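Local coordinates for putative dioxygenase (Nostoc punctiforme, PDB 2PEB), which is a putative dioxygenase of the Dopa 4,5-dioxygenase family, probably opening catechol-type rings at a histidine-bound metal site, here occupied by zinc, at residues A[7-19]-A[52-66]. Residues are numbered along the deposited sequence; the frame is centred on the assembly and turned at random. Where two conformers were deposited one is given.
Sequences IEIAGFHAHVYFD and HPKGMYQVAFLPNQF. With ZN (zinc ion), chain C.
His13 (chi1 -77°) and His15 (chi1 -65°), on the same face of the sheet, both carry CG beside the backbone N, which lets ND1 of one and NE2 of the other converge on the zinc, whereas Gln58 of the partner strand sends CG anti to its own N (chi1 165°) and brings its amide over the His13 ring. Gln58 CD lies 3.4 Å from His13 CE1, the amide offset toward the ring's rim. The zinc is 2.1 Å from His13 ND1 and 1.9 Å from His15 NE2, and His85 of strand 82-87 is the third histidine ligand. Residues 52-66 meet His15 on one face and at one edge: CE1 of His52 lies over the face, toward its rim, the two rings oblique, while the selenium of selenomethionine Met56 sits in the ring plane, SE 3.3 Å from His15 ND1. Tyr17 OH meets His52 ND1 at 2.7 Å in the plane of the His52 ring, a hydrogen bond that, with one from His52 NE2 to an unidentified molecule probably from the crystallisation liquor, probably sets that ring's rotation. Strands 11-18 and 55-61 run antiparallel, paired by backbone bonds from Phe12-Phe61 to Val16-Tyr57. On the opposite face, Val16 CB rests on the Tyr57 ring, 3.5 Å from CZ, and Tyr57 OH reaches Ala26 O in helix 23-36. Phe66 CD1 lies over the centre of the Phe12 ring, next to the second subunit. One face thus presents the metal ligands with Gln58 and Tyr17; the other is largely apolar, partly covered by helix 23-36. Tyr17 holds His52 against a zinc ligand, consistent with a second-shell role.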
# COMPACT_ATOMS: atom_id res chain seq x y z
N ILE A 7 15.76 0.75 -7.71
CA ILE A 7 16.18 1.61 -8.81
C ILE A 7 15.37 1.23 -10.06
O ILE A 7 15.01 2.07 -10.87
CB ILE A 7 17.68 1.45 -9.13
CG1 ILE A 7 18.24 2.71 -9.81
CG2 ILE A 7 17.90 0.21 -10.00
CD1 ILE A 7 18.22 3.98 -8.97
N GLU A 8 15.03 -0.05 -10.17
CA GLU A 8 14.29 -0.51 -11.30
C GLU A 8 12.88 0.08 -11.33
O GLU A 8 12.18 -0.18 -12.29
CB GLU A 8 14.22 -2.04 -11.31
CG GLU A 8 13.00 -2.65 -10.64
CD GLU A 8 13.09 -4.16 -10.58
OE1 GLU A 8 14.23 -4.69 -10.59
OE2 GLU A 8 12.03 -4.81 -10.52
N ILE A 9 12.48 0.87 -10.32
CA ILE A 9 11.16 1.54 -10.30
C ILE A 9 11.30 2.91 -10.92
O ILE A 9 11.96 3.78 -10.35
CB ILE A 9 10.53 1.70 -8.90
CG1 ILE A 9 10.29 0.33 -8.24
CG2 ILE A 9 9.20 2.41 -8.98
CD1 ILE A 9 9.82 0.50 -6.76
N ALA A 10 10.73 3.08 -12.11
CA ALA A 10 10.80 4.35 -12.87
C ALA A 10 9.70 5.34 -12.48
O ALA A 10 9.75 6.55 -12.85
CB ALA A 10 10.71 4.05 -14.37
N GLY A 11 8.70 4.86 -11.77
CA GLY A 11 7.54 5.64 -11.45
C GLY A 11 6.46 4.80 -10.89
O GLY A 11 6.60 3.59 -10.74
N PHE A 12 5.34 5.44 -10.57
CA PHE A 12 4.15 4.77 -10.05
C PHE A 12 2.88 5.24 -10.70
O PHE A 12 2.79 6.37 -11.19
CB PHE A 12 3.99 4.95 -8.53
CG PHE A 12 5.15 4.44 -7.75
CD1 PHE A 12 6.23 5.26 -7.50
CD2 PHE A 12 5.14 3.15 -7.24
CE1 PHE A 12 7.33 4.80 -6.78
CE2 PHE A 12 6.25 2.67 -6.52
CZ PHE A 12 7.33 3.52 -6.28
N HIS A 13 1.91 4.34 -10.73
CA HIS A 13 0.51 4.69 -10.98
C HIS A 13 -0.32 4.43 -9.78
O HIS A 13 -0.15 3.42 -9.13
CB HIS A 13 -0.06 3.78 -12.05
CG HIS A 13 0.35 4.11 -13.43
ND1 HIS A 13 -0.13 3.42 -14.52
CD2 HIS A 13 1.16 5.08 -13.92
CE1 HIS A 13 0.39 3.94 -15.62
NE2 HIS A 13 1.16 4.96 -15.29
N ALA A 14 -1.23 5.33 -9.49
CA ALA A 14 -2.43 5.05 -8.70
C ALA A 14 -3.65 4.93 -9.63
O ALA A 14 -3.85 5.74 -10.52
CB ALA A 14 -2.63 6.10 -7.70
N HIS A 15 -4.41 3.85 -9.46
CA HIS A 15 -5.71 3.63 -10.12
C HIS A 15 -6.78 3.78 -9.03
O HIS A 15 -6.82 3.02 -8.05
CB HIS A 15 -5.75 2.28 -10.86
CG HIS A 15 -4.78 2.23 -12.02
ND1 HIS A 15 -5.15 2.61 -13.29
CD2 HIS A 15 -3.47 1.88 -12.10
CE1 HIS A 15 -4.11 2.53 -14.10
NE2 HIS A 15 -3.10 2.04 -13.43
N VAL A 16 -7.59 4.83 -9.15
CA VAL A 16 -8.63 5.16 -8.18
C VAL A 16 -9.93 4.67 -8.75
O VAL A 16 -10.42 5.17 -9.78
CB VAL A 16 -8.67 6.68 -7.91
CG1 VAL A 16 -9.74 7.00 -6.88
CG2 VAL A 16 -7.30 7.23 -7.46
N TYR A 17 -10.46 3.62 -8.13
CA TYR A 17 -11.69 3.00 -8.55
C TYR A 17 -12.92 3.70 -7.98
O TYR A 17 -12.89 4.26 -6.86
CB TYR A 17 -11.69 1.50 -8.22
CG TYR A 17 -10.54 0.80 -8.88
CD1 TYR A 17 -10.66 0.35 -10.18
CD2 TYR A 17 -9.30 0.62 -8.23
CE1 TYR A 17 -9.59 -0.25 -10.83
CE2 TYR A 17 -8.22 -0.01 -8.88
CZ TYR A 17 -8.39 -0.45 -10.19
OH TYR A 17 -7.38 -1.03 -10.89
N PHE A 18 -14.00 3.67 -8.74
CA PHE A 18 -15.24 4.27 -8.28
C PHE A 18 -16.44 3.67 -9.00
O PHE A 18 -16.31 2.97 -10.00
CB PHE A 18 -15.21 5.80 -8.50
CG PHE A 18 -15.04 6.17 -9.94
CD1 PHE A 18 -16.14 6.29 -10.77
CD2 PHE A 18 -13.75 6.32 -10.48
CE1 PHE A 18 -15.99 6.57 -12.10
CE2 PHE A 18 -13.60 6.59 -11.81
CZ PHE A 18 -14.70 6.72 -12.61
N ASP A 19 -17.62 3.97 -8.49
CA ASP A 19 -18.86 3.69 -9.22
C ASP A 19 -19.71 4.95 -9.17
O ASP A 19 -19.28 5.95 -8.61
CB ASP A 19 -19.58 2.45 -8.68
CG ASP A 19 -19.89 2.53 -7.21
OD1 ASP A 19 -19.98 3.64 -6.65
OD2 ASP A 19 -20.06 1.47 -6.58
N HIS A 52 -8.95 -3.64 -15.56
CA HIS A 52 -9.69 -3.01 -14.44
C HIS A 52 -11.13 -3.46 -14.33
O HIS A 52 -11.87 -3.42 -15.33
CB HIS A 52 -9.66 -1.50 -14.57
CG HIS A 52 -8.27 -0.99 -14.64
ND1 HIS A 52 -7.42 -1.00 -13.55
CD2 HIS A 52 -7.55 -0.53 -15.68
CE1 HIS A 52 -6.24 -0.56 -13.92
NE2 HIS A 52 -6.29 -0.26 -15.21
N PRO A 53 -11.54 -3.88 -13.11
CA PRO A 53 -12.88 -4.42 -12.97
C PRO A 53 -13.98 -3.45 -12.57
O PRO A 53 -15.10 -3.87 -12.28
CB PRO A 53 -12.69 -5.44 -11.84
CG PRO A 53 -11.77 -4.84 -10.98
CD PRO A 53 -10.81 -4.02 -11.83
N LYS A 54 -13.64 -2.16 -12.58
CA LYS A 54 -14.52 -1.11 -12.12
C LYS A 54 -14.05 0.18 -12.81
O LYS A 54 -12.91 0.27 -13.22
CB LYS A 54 -14.40 -1.02 -10.59
CG LYS A 54 -15.47 -0.21 -9.92
CD LYS A 54 -15.37 -0.27 -8.39
CE LYS A 54 -15.93 -1.56 -7.79
NZ LYS A 54 -16.28 -1.41 -6.34
N GLY A 55 -14.93 1.14 -12.97
CA GLY A 55 -14.50 2.44 -13.42
C GLY A 55 -13.35 2.98 -12.57
O GLY A 55 -13.24 2.69 -11.37
N MSE A 56 -12.47 3.74 -13.22
CA MSE A 56 -11.28 4.27 -12.55
C MSE A 56 -10.73 5.42 -13.32
O MSE A 56 -11.18 5.71 -14.43
CB MSE A 56 -10.16 3.22 -12.30
CG MSE A 56 -9.57 2.57 -13.56
SE MSE A 56 -8.14 3.62 -14.29
CE MSE A 56 -7.99 2.87 -16.08
N TYR A 57 -9.82 6.12 -12.67
CA TYR A 57 -8.92 7.04 -13.34
C TYR A 57 -7.49 6.78 -12.88
O TYR A 57 -7.25 6.23 -11.80
CB TYR A 57 -9.34 8.51 -13.18
CG TYR A 57 -9.33 9.00 -11.77
CD1 TYR A 57 -8.14 9.33 -11.15
CD2 TYR A 57 -10.51 9.15 -11.06
CE1 TYR A 57 -8.11 9.77 -9.83
CE2 TYR A 57 -10.50 9.63 -9.73
CZ TYR A 57 -9.30 9.92 -9.14
OH TYR A 57 -9.27 10.41 -7.86
N GLN A 58 -6.54 7.14 -13.74
CA GLN A 58 -5.12 6.89 -13.52
C GLN A 58 -4.46 8.17 -13.04
O GLN A 58 -4.80 9.26 -13.50
CB GLN A 58 -4.48 6.42 -14.83
CG GLN A 58 -2.97 6.45 -14.85
CD GLN A 58 -2.37 5.87 -16.12
OE1 GLN A 58 -2.69 4.74 -16.53
NE2 GLN A 58 -1.49 6.64 -16.74
N VAL A 59 -3.53 8.02 -12.13
CA VAL A 59 -2.67 9.09 -11.67
C VAL A 59 -1.24 8.55 -11.76
O VAL A 59 -0.93 7.56 -11.09
CB VAL A 59 -2.94 9.40 -10.19
CG1 VAL A 59 -2.20 10.67 -9.74
CG2 VAL A 59 -4.45 9.56 -9.93
N ALA A 60 -0.38 9.18 -12.55
CA ALA A 60 1.04 8.83 -12.70
C ALA A 60 1.93 9.82 -11.97
O ALA A 60 1.68 11.01 -12.00
CB ALA A 60 1.47 8.75 -14.19
N PHE A 61 3.02 9.32 -11.38
CA PHE A 61 4.01 10.18 -10.76
C PHE A 61 5.38 9.52 -10.76
O PHE A 61 5.50 8.28 -10.79
CB PHE A 61 3.63 10.59 -9.35
CG PHE A 61 3.12 9.48 -8.49
CD1 PHE A 61 1.77 9.09 -8.56
CD2 PHE A 61 3.92 8.84 -7.58
CE1 PHE A 61 1.28 8.07 -7.78
CE2 PHE A 61 3.39 7.81 -6.76
CZ PHE A 61 2.09 7.44 -6.86
N LEU A 62 6.39 10.36 -10.70
CA LEU A 62 7.78 9.91 -10.52
C LEU A 62 8.02 9.41 -9.09
O LEU A 62 7.24 9.70 -8.20
CB LEU A 62 8.76 11.03 -10.84
CG LEU A 62 8.83 11.42 -12.33
CD1 LEU A 62 9.70 12.64 -12.51
CD2 LEU A 62 9.37 10.22 -13.16
N PRO A 63 9.08 8.61 -8.89
CA PRO A 63 9.33 8.06 -7.56
C PRO A 63 9.42 9.09 -6.44
O PRO A 63 9.00 8.75 -5.30
CB PRO A 63 10.62 7.28 -7.75
CG PRO A 63 10.53 6.83 -9.17
CD PRO A 63 10.05 8.09 -9.87
N ASN A 64 9.90 10.31 -6.72
CA ASN A 64 9.99 11.37 -5.70
C ASN A 64 8.64 11.90 -5.14
O ASN A 64 8.62 12.70 -4.20
CB ASN A 64 10.94 12.48 -6.11
CG ASN A 64 10.37 13.43 -7.13
OD1 ASN A 64 9.19 13.43 -7.45
ND2 ASN A 64 11.23 14.32 -7.61
N GLN A 65 7.52 11.45 -5.69
CA GLN A 65 6.21 11.77 -5.16
C GLN A 65 5.56 10.66 -4.34
O GLN A 65 4.49 10.85 -3.78
CB GLN A 65 5.30 12.12 -6.34
CG GLN A 65 5.74 13.33 -7.13
CD GLN A 65 5.82 14.60 -6.32
OE1 GLN A 65 4.78 15.14 -5.86
NE2 GLN A 65 7.03 15.08 -6.11
N PHE A 66 6.21 9.49 -4.25
CA PHE A 66 5.63 8.32 -3.64
C PHE A 66 5.31 8.62 -2.19
O PHE A 66 4.16 8.37 -1.74
CB PHE A 66 6.53 7.09 -3.83
CG PHE A 66 5.98 5.87 -3.25
CD1 PHE A 66 5.15 5.04 -3.99
CD2 PHE A 66 6.29 5.52 -1.94
CE1 PHE A 66 4.63 3.90 -3.44
CE2 PHE A 66 5.77 4.37 -1.39
CZ PHE A 66 4.92 3.55 -2.14
ZN ZN C . -1.38 1.80 -14.16
O HOH W 1 -17.52 1.18 -11.62